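Local coordinates for protein alpha-ketoglutarate-dependent non-heme iron oxygenase EasH (Aspergillus japonicus, PDB 5M0T) that probably uses iron(II) and 2-oxoglutarate to carry out an oxidative step in the biosynthesis of the ergot alkaloid cycloclavine, at residues L156-D161 and A194-G199; A164-T169 and T218-R223. All coordinates share one frame; numbering follows the deposited sequence.

Interaction 1 (L156-D161 and A194-G199); sequences LTALTD and AVMNPG. With AKG (2-oxoglutaric acid), chain D.
A158 O accepts a backbone hydrogen bond from G199 N at 2.8 Å. The same oxygen is approached by P198 CA at 3.3 Å in a CA-H...O contact, so one backbone acceptor serves two successive residues of the opposing loop. The methyl of A158 also faces this loop, with N197 O and the methyl of M196 as its neighbours, its CB 4.1 Å from M196 CE. The bend of the methionine at chi3 (-61°) folds CE back to that spot. Farther out, the side-chain amide of N197 lies alongside the carboxylate of D161, the two planes 70° apart; N197 ND2 donates a hydrogen bond to D161 OD1 at 3.1 Å, from above the carboxylate plane. P198 CD also leans on this oxygen. On the iron side of the segment, L156 CD1 approaches AKG C5 at 3.6 Å, an apolar wall for the cosubstrate pocket. The contact thus illustrates how one strand can line a ligand pocket through L156 and, two residues on at its end, bond to a loop through A158. That loop leads to D200, which with E37 binds zinc and whose OD2 also accepts the backbone N-H of N197. Strand 152-158 runs between strands 201-205 and 222-231, while beyond its end L159 packs on helix 42-52.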
ATOM      1  N   LEU A 156     -16.664  -4.877 -12.902  1.00 37.59           N
ATOM      2  CA  LEU A 156     -17.960  -4.689 -12.257  1.00 37.22           C
ATOM      3  C   LEU A 156     -18.999  -5.588 -12.902  1.00 38.21           C
ATOM      4  O   LEU A 156     -19.511  -5.292 -13.980  1.00 41.39           O
ATOM      5  CB  LEU A 156     -18.382  -3.216 -12.287  1.00 37.92           C
ATOM      6  CG  LEU A 156     -19.476  -2.839 -11.253  1.00 39.57           C
ATOM      7  CD1 LEU A 156     -19.534  -1.333 -11.000  1.00 40.84           C
ATOM      8  CD2 LEU A 156     -20.860  -3.341 -11.650  1.00 39.11           C
ATOM      9  N   THR A 157     -19.330  -6.676 -12.224  1.00 38.33           N
ATOM     10  CA  THR A 157     -20.189  -7.696 -12.788  1.00 39.08           C
ATOM     11  C   THR A 157     -21.649  -7.459 -12.398  1.00 39.54           C
ATOM     12  O   THR A 157     -21.955  -7.186 -11.238  1.00 42.43           O
ATOM     13  CB  THR A 157     -19.745  -9.091 -12.305  1.00 39.11           C
ATOM     14  OG1 THR A 157     -18.347  -9.258 -12.551  1.00 41.25           O
ATOM     15  CG2 THR A 157     -20.534 -10.180 -12.991  1.00 40.51           C
ATOM     16  N   ALA A 158     -22.540  -7.594 -13.376  1.00 39.60           N
ATOM     17  CA  ALA A 158     -23.971  -7.562 -13.141  1.00 39.47           C
ATOM     18  C   ALA A 158     -24.430  -8.907 -12.553  1.00 41.42           C
ATOM     19  O   ALA A 158     -24.224  -9.959 -13.151  1.00 42.32           O
ATOM     20  CB  ALA A 158     -24.712  -7.248 -14.433  1.00 39.57           C
ATOM     21  N   LEU A 159     -25.033  -8.861 -11.370  1.00 42.11           N
ATOM     22  CA  LEU A 159     -25.584 -10.050 -10.723  1.00 43.20           C
ATOM     23  C   LEU A 159     -27.093 -10.153 -10.863  1.00 44.73           C
ATOM     24  O   LEU A 159     -27.660 -11.186 -10.499  1.00 46.58           O
ATOM     25  CB  LEU A 159     -25.192 -10.079  -9.247  1.00 42.99           C
ATOM     26  CG  LEU A 159     -23.694 -10.133  -8.940  1.00 41.45           C
ATOM     27  CD1 LEU A 159     -23.453 -10.094  -7.440  1.00 41.42           C
ATOM     28  CD2 LEU A 159     -23.055 -11.378  -9.560  1.00 42.64           C
ATOM     29  N   THR A 160     -27.727  -9.068 -11.322  1.00 44.57           N
ATOM     30  CA  THR A 160     -29.095  -9.066 -11.826  1.00 45.59           C
ATOM     31  C   THR A 160     -29.041  -8.384 -13.192  1.00 44.33           C
ATOM     32  O   THR A 160     -27.980  -7.907 -13.597  1.00 43.49           O
ATOM     33  CB  THR A 160     -30.027  -8.213 -10.948  1.00 47.79           C
ATOM     34  OG1 THR A 160     -29.543  -6.864 -10.914  1.00 45.49           O
ATOM     35  CG2 THR A 160     -30.119  -8.757  -9.533  1.00 48.91           C
ATOM     36  N   ASP A 161     -30.180  -8.298 -13.885  1.00 46.61           N
ATOM     37  CA  ASP A 161     -30.265  -7.467 -15.100  1.00 46.23           C
ATOM     38  C   ASP A 161     -29.822  -6.044 -14.765  1.00 43.96           C
ATOM     39  O   ASP A 161     -30.099  -5.562 -13.680  1.00 44.18           O
ATOM     40  CB  ASP A 161     -31.679  -7.457 -15.715  1.00 47.52           C
ATOM     41  CG  ASP A 161     -32.020  -8.762 -16.488  1.00 50.28           C
ATOM     42  OD1 ASP A 161     -31.161  -9.394 -17.140  1.00 52.35           O
ATOM     43  OD2 ASP A 161     -33.186  -9.171 -16.448  1.00 53.58           O
ATOM     44  N   ALA A 194     -24.304   0.962 -18.646  1.00 34.82           N
ATOM     45  CA  ALA A 194     -23.787  -0.334 -19.115  1.00 34.89           C
ATOM     46  C   ALA A 194     -24.919  -1.356 -19.017  1.00 33.89           C
ATOM     47  O   ALA A 194     -25.079  -2.076 -18.023  1.00 34.02           O
ATOM     48  CB  ALA A 194     -22.565  -0.766 -18.317  1.00 34.13           C
ATOM     49  N   VAL A 195     -25.721  -1.392 -20.066  1.00 34.46           N
ATOM     50  CA  VAL A 195     -26.846  -2.314 -20.136  1.00 36.20           C
ATOM     51  C   VAL A 195     -26.291  -3.732 -20.327  1.00 37.81           C
ATOM     52  O   VAL A 195     -25.502  -3.958 -21.234  1.00 38.20           O
ATOM     53  CB  VAL A 195     -27.808  -1.920 -21.269  1.00 36.23           C
ATOM     54  CG1 VAL A 195     -28.905  -2.959 -21.414  1.00 37.47           C
ATOM     55  CG2 VAL A 195     -28.419  -0.546 -20.988  1.00 36.15           C
ATOM     56  N   MET A 196     -26.702  -4.671 -19.479  1.00 38.93           N
ATOM     57  CA  MET A 196     -25.985  -5.942 -19.318  1.00 39.94           C
ATOM     58  C   MET A 196     -26.876  -6.999 -18.712  1.00 41.45           C
ATOM     59  O   MET A 196     -27.721  -6.683 -17.902  1.00 40.60           O
ATOM     60  CB  MET A 196     -24.803  -5.764 -18.360  1.00 39.30           C
ATOM     61  CG  MET A 196     -23.553  -5.142 -18.948  1.00 38.62           C
ATOM     62  SD  MET A 196     -22.165  -5.177 -17.795  1.00 37.99           S
ATOM     63  CE  MET A 196     -22.814  -4.188 -16.429  1.00 39.00           C
ATOM     64  N   ASN A 197     -26.676  -8.264 -19.108  1.00 42.07           N
ATOM     65  CA  ASN A 197     -27.337  -9.393 -18.462  1.00 42.54           C
ATOM     66  C   ASN A 197     -26.491  -9.929 -17.332  1.00 41.21           C
ATOM     67  O   ASN A 197     -25.328  -9.567 -17.233  1.00 41.28           O
ATOM     68  CB  ASN A 197     -27.626 -10.470 -19.497  1.00 44.61           C
ATOM     69  CG  ASN A 197     -28.706 -10.033 -20.468  1.00 46.30           C
ATOM     70  OD1 ASN A 197     -28.485  -9.909 -21.669  1.00 47.09           O
ATOM     71  ND2 ASN A 197     -29.891  -9.751 -19.930  1.00 48.35           N
ATOM     72  N   PRO A 198     -27.067 -10.787 -16.465  1.00 41.23           N
ATOM     73  CA  PRO A 198     -26.272 -11.318 -15.358  1.00 41.30           C
ATOM     74  C   PRO A 198     -25.041 -12.066 -15.843  1.00 41.45           C
ATOM     75  O   PRO A 198     -25.146 -12.856 -16.773  1.00 41.63           O
ATOM     76  CB  PRO A 198     -27.231 -12.283 -14.664  1.00 42.94           C
ATOM     77  CG  PRO A 198     -28.585 -11.723 -14.946  1.00 43.42           C
ATOM     78  CD  PRO A 198     -28.489 -11.159 -16.330  1.00 42.86           C
ATOM     79  N   GLY A 199     -23.894 -11.787 -15.231  1.00 39.86           N
ATOM     80  CA  GLY A 199     -22.628 -12.389 -15.630  1.00 40.48           C
ATOM     81  C   GLY A 199     -21.781 -11.533 -16.552  1.00 38.94           C
ATOM     82  O   GLY A 199     -20.551 -11.671 -16.560  1.00 38.07           O
TER
HETATM   83  C1  AKG D 302     -18.089   3.063  -6.626  1.00 48.84           C
HETATM   84  O1  AKG D 302     -16.935   3.487  -6.646  1.00 43.42           O
HETATM   85  O2  AKG D 302     -18.785   2.866  -5.531  1.00 57.14           O
HETATM   86  C2  AKG D 302     -18.869   2.696  -7.897  1.00 51.08           C
HETATM   87  O5  AKG D 302     -18.519   3.203  -8.945  1.00 37.44           O
HETATM   88  C3  AKG D 302     -20.011   1.714  -7.850  1.00 44.68           C
HETATM   89  C4  AKG D 302     -20.740   1.601  -9.179  1.00 38.04           C
HETATM   90  C5  AKG D 302     -21.907   0.653  -9.169  1.00 49.99           C
HETATM   91  O3  AKG D 302     -22.028  -0.114  -8.110  1.00 52.71           O
HETATM   92  O4  AKG D 302     -22.681   0.605 -10.098  1.00 41.12           O

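Interaction 2 (A164-T169 and T218-R223). With AKG (2-oxoglutaric acid), chain D.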
ATOM      1  N   ALA A 164     -30.960   0.737 -18.217  1.00 39.52           N
ATOM      2  CA  ALA A 164     -30.930   2.184 -18.089  1.00 40.50           C
ATOM      3  C   ALA A 164     -31.786   2.603 -16.878  1.00 44.01           C
ATOM      4  O   ALA A 164     -31.282   3.295 -15.979  1.00 45.17           O
ATOM      5  CB  ALA A 164     -31.430   2.849 -19.355  1.00 39.97           C
ATOM      6  N   GLU A 165     -33.024   2.103 -16.832  1.00 44.77           N
ATOM      7  CA  GLU A 165     -33.995   2.445 -15.796  1.00 45.59           C
ATOM      8  C   GLU A 165     -33.666   1.957 -14.376  1.00 45.28           C
ATOM      9  O   GLU A 165     -33.944   2.666 -13.411  1.00 46.22           O
ATOM     10  CB  GLU A 165     -35.378   1.925 -16.196  1.00 50.29           C
ATOM     11  CG  GLU A 165     -36.002   2.729 -17.336  1.00 55.04           C
ATOM     12  CD  GLU A 165     -37.058   3.726 -16.854  1.00 60.21           C
ATOM     13  OE1 GLU A 165     -37.947   3.310 -16.075  1.00 70.78           O
ATOM     14  OE2 GLU A 165     -37.045   4.915 -17.267  1.00 62.45           O
ATOM     15  N   ASN A 166     -33.088   0.765 -14.237  1.00 43.00           N
ATOM     16  CA  ASN A 166     -32.875   0.178 -12.902  1.00 42.84           C
ATOM     17  C   ASN A 166     -31.541   0.545 -12.249  1.00 41.76           C
ATOM     18  O   ASN A 166     -31.231   0.029 -11.180  1.00 42.63           O
ATOM     19  CB  ASN A 166     -33.139  -1.352 -12.891  1.00 43.99           C
ATOM     20  CG  ASN A 166     -31.961  -2.197 -13.333  1.00 43.34           C
ATOM     21  OD1 ASN A 166     -30.869  -1.702 -13.635  1.00 42.23           O
ATOM     22  ND2 ASN A 166     -32.196  -3.515 -13.371  1.00 44.77           N
ATOM     23  N   GLY A 167     -30.762   1.422 -12.884  1.00 39.99           N
ATOM     24  CA  GLY A 167     -29.546   1.959 -12.275  1.00 39.56           C
ATOM     25  C   GLY A 167     -28.222   1.410 -12.794  1.00 39.10           C
ATOM     26  O   GLY A 167     -27.185   1.558 -12.128  1.00 36.76           O
ATOM     27  N   ALA A 168     -28.227   0.823 -13.992  1.00 38.59           N
ATOM     28  CA  ALA A 168     -26.981   0.342 -14.607  1.00 38.35           C
ATOM     29  C   ALA A 168     -25.887   1.403 -14.537  1.00 36.75           C
ATOM     30  O   ALA A 168     -26.139   2.580 -14.795  1.00 37.40           O
ATOM     31  CB  ALA A 168     -27.206  -0.093 -16.052  1.00 37.82           C
ATOM     32  N   THR A 169     -24.686   0.954 -14.179  1.00 36.64           N
ATOM     33  CA  THR A 169     -23.513   1.793 -14.003  1.00 36.31           C
ATOM     34  C   THR A 169     -23.306   2.648 -15.227  1.00 36.44           C
ATOM     35  O   THR A 169     -23.369   2.140 -16.337  1.00 36.71           O
ATOM     36  CB  THR A 169     -22.263   0.923 -13.767  1.00 36.71           C
ATOM     37  OG1 THR A 169     -22.536  -0.011 -12.724  1.00 40.92           O
ATOM     38  CG2 THR A 169     -21.068   1.759 -13.359  1.00 37.28           C
ATOM     39  N   THR A 218     -39.965   0.625  -9.402  1.00 50.86           N
ATOM     40  CA  THR A 218     -40.727   0.557  -8.162  1.00 53.63           C
ATOM     41  C   THR A 218     -40.406  -0.680  -7.334  1.00 54.98           C
ATOM     42  O   THR A 218     -40.642  -0.682  -6.130  1.00 55.96           O
ATOM     43  CB  THR A 218     -42.237   0.541  -8.482  1.00 55.52           C
ATOM     44  OG1 THR A 218     -42.572   1.695  -9.253  1.00 54.94           O
ATOM     45  CG2 THR A 218     -43.108   0.526  -7.213  1.00 58.65           C
ATOM     46  N   ASP A 219     -39.873  -1.721  -7.975  1.00 56.59           N
ATOM     47  CA  ASP A 219     -39.783  -3.051  -7.360  1.00 60.85           C
ATOM     48  C   ASP A 219     -38.529  -3.893  -7.674  1.00 57.35           C
ATOM     49  O   ASP A 219     -38.482  -5.048  -7.293  1.00 58.07           O
ATOM     50  CB  ASP A 219     -41.043  -3.842  -7.752  1.00 67.64           C
ATOM     51  CG  ASP A 219     -41.180  -4.034  -9.273  1.00 74.02           C
ATOM     52  OD1 ASP A 219     -40.534  -3.294 -10.067  1.00 70.26           O
ATOM     53  OD2 ASP A 219     -41.955  -4.929  -9.674  1.00 84.07           O
ATOM     54  N   PHE A 220     -37.511  -3.330  -8.331  1.00 56.32           N
ATOM     55  CA  PHE A 220     -36.336  -4.107  -8.749  1.00 54.23           C
ATOM     56  C   PHE A 220     -35.095  -3.717  -7.945  1.00 53.16           C
ATOM     57  O   PHE A 220     -34.707  -2.532  -7.930  1.00 51.81           O
ATOM     58  CB  PHE A 220     -36.071  -3.905 -10.241  1.00 53.57           C
ATOM     59  CG  PHE A 220     -35.189  -4.957 -10.859  1.00 52.62           C
ATOM     60  CD1 PHE A 220     -33.807  -4.838 -10.823  1.00 52.37           C
ATOM     61  CD2 PHE A 220     -35.751  -6.080 -11.467  1.00 53.40           C
ATOM     62  CE1 PHE A 220     -32.998  -5.822 -11.401  1.00 51.49           C
ATOM     63  CE2 PHE A 220     -34.953  -7.055 -12.042  1.00 53.49           C
ATOM     64  CZ  PHE A 220     -33.580  -6.924 -12.023  1.00 52.53           C
ATOM     65  N   LEU A 221     -34.488  -4.714  -7.285  1.00 53.43           N
ATOM     66  CA  LEU A 221     -33.209  -4.551  -6.598  1.00 53.86           C
ATOM     67  C   LEU A 221     -32.106  -4.867  -7.593  1.00 51.06           C
ATOM     68  O   LEU A 221     -31.971  -6.013  -8.023  1.00 50.10           O
ATOM     69  CB  LEU A 221     -33.090  -5.495  -5.406  1.00 57.12           C
ATOM     70  CG  LEU A 221     -34.148  -5.346  -4.326  1.00 67.43           C
ATOM     71  CD1 LEU A 221     -34.451  -6.732  -3.769  1.00 70.85           C
ATOM     72  CD2 LEU A 221     -33.749  -4.353  -3.226  1.00 69.88           C
ATOM     73  N   ARG A 222     -31.327  -3.851  -7.946  1.00 48.40           N
ATOM     74  CA  ARG A 222     -30.260  -3.963  -8.954  1.00 48.00           C
ATOM     75  C   ARG A 222     -28.950  -4.300  -8.235  1.00 46.46           C
ATOM     76  O   ARG A 222     -28.456  -3.495  -7.462  1.00 46.46           O
ATOM     77  CB  ARG A 222     -30.200  -2.654  -9.772  1.00 46.42           C
ATOM     78  CG  ARG A 222     -28.995  -2.415 -10.679  1.00 46.45           C
ATOM     79  CD  ARG A 222     -27.775  -2.036  -9.864  1.00 46.92           C
ATOM     80  NE  ARG A 222     -26.888  -1.097 -10.492  1.00 47.65           N
ATOM     81  CZ  ARG A 222     -25.739  -0.688  -9.957  1.00 49.79           C
ATOM     82  NH1 ARG A 222     -25.296  -1.143  -8.775  1.00 49.17           N
ATOM     83  NH2 ARG A 222     -25.004   0.176 -10.634  1.00 55.52           N
ATOM     84  N   ARG A 223     -28.419  -5.502  -8.461  1.00 47.52           N
ATOM     85  CA  ARG A 223     -27.248  -5.983  -7.725  1.00 46.97           C
ATOM     86  C   ARG A 223     -26.017  -5.996  -8.623  1.00 43.62           C
ATOM     87  O   ARG A 223     -25.984  -6.716  -9.617  1.00 41.68           O
ATOM     88  CB  ARG A 223     -27.495  -7.381  -7.168  1.00 53.99           C
ATOM     89  CG  ARG A 223     -26.301  -7.931  -6.395  1.00 58.46           C
ATOM     90  CD  ARG A 223     -26.624  -8.921  -5.281  1.00 66.81           C
ATOM     91  NE  ARG A 223     -27.791  -9.776  -5.499  1.00 72.36           N
ATOM     92  CZ  ARG A 223     -28.108 -10.819  -4.728  1.00 82.44           C
ATOM     93  NH1 ARG A 223     -27.347 -11.173  -3.686  1.00 84.14           N
ATOM     94  NH2 ARG A 223     -29.191 -11.532  -5.013  1.00 91.95           N
TER
HETATM   95  C1  AKG D 302     -18.089   3.063  -6.626  1.00 48.84           C
HETATM   96  O1  AKG D 302     -16.935   3.487  -6.646  1.00 43.42           O
HETATM   97  O2  AKG D 302     -18.785   2.866  -5.531  1.00 57.14           O
HETATM   98  C2  AKG D 302     -18.869   2.696  -7.897  1.00 51.08           C
HETATM   99  O5  AKG D 302     -18.519   3.203  -8.945  1.00 37.44           O
HETATM  100  C3  AKG D 302     -20.011   1.714  -7.850  1.00 44.68           C
HETATM  101  C4  AKG D 302     -20.740   1.601  -9.179  1.00 38.04           C
HETATM  102  C5  AKG D 302     -21.907   0.653  -9.169  1.00 49.99           C
HETATM  103  O3  AKG D 302     -22.028  -0.114  -8.110  1.00 52.71           O
HETATM  104  O4  AKG D 302     -22.681   0.605 -10.098  1.00 41.12           O
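G167 O receives two N-H groups of one guanidinium: R222 NH2 at 3.0 Å and, more weakly, R222 NE, so that a loop carbonyl steadies the arginine that also meets the cosubstrate. This is a worked example of anchoring 2-oxoglutarate in the double-stranded beta-helix (cupin) fold of the PhyH family, where an arginine and a hydroxyl residue commonly take the distal carboxylate while two histidines and an acid, here H132, E134 and H210, hold the iron. The two N-H...O bonds to G167 are bent, 131° at the hydrogen for NH2, as expected when one oxygen is shared by neighbouring donors. Across the guanidinium edge lies the C5 carboxylate of AKG. R222 NH2 is hydrogen-bonded to AKG O4, although the modelled separation is too short to be taken literally, and R222 NH1 reaches AKG O3 only weakly at 3.5 Å. T169 OG1 donates to AKG O4 from 2.7 Å, so O4 has donors from both segments, a setting that would be expected to stabilise its negative charge. Q129 NE2 is a further donor to the ligand. The carbonyl belongs to G167, the last residue of a type I turn that starts at A164. Within that turn, N166 O sits 3.2 Å from R222 CB, and the side chain of N166 crosses the arginine at about a right angle, with OD1 against R222 CG. A chi1 of 84° sets N166 CG between its backbone N and carbonyl carbon, and N166 ND2 is hydrogen-bonded to D161 O. The side-chain amide is inclined 29° to the F220 ring, and N166 ND2 lies 3.1 Å from F220 CE1.

Followed from the N terminus, the chain passes through 156-161, 164-169, 194-199 and 218-223, so the two contacts cross. Interaction 1 closes a loop of 32 intervening residues, and interaction 2, beginning within that loop, closes one of 48 that extends past it. Adjacent strands 152-158 and 222-231 supply one segment to each contact, and L159 N to R223 O, a probable hydrogen bond, joins them. A second probable bond, A194 N to T169 O, ties the strand 170-171 region to the chain just past strand 192-193. Together the crossing loops tie the larger sheet to the smaller three-stranded one, with AKG touched by both interactions.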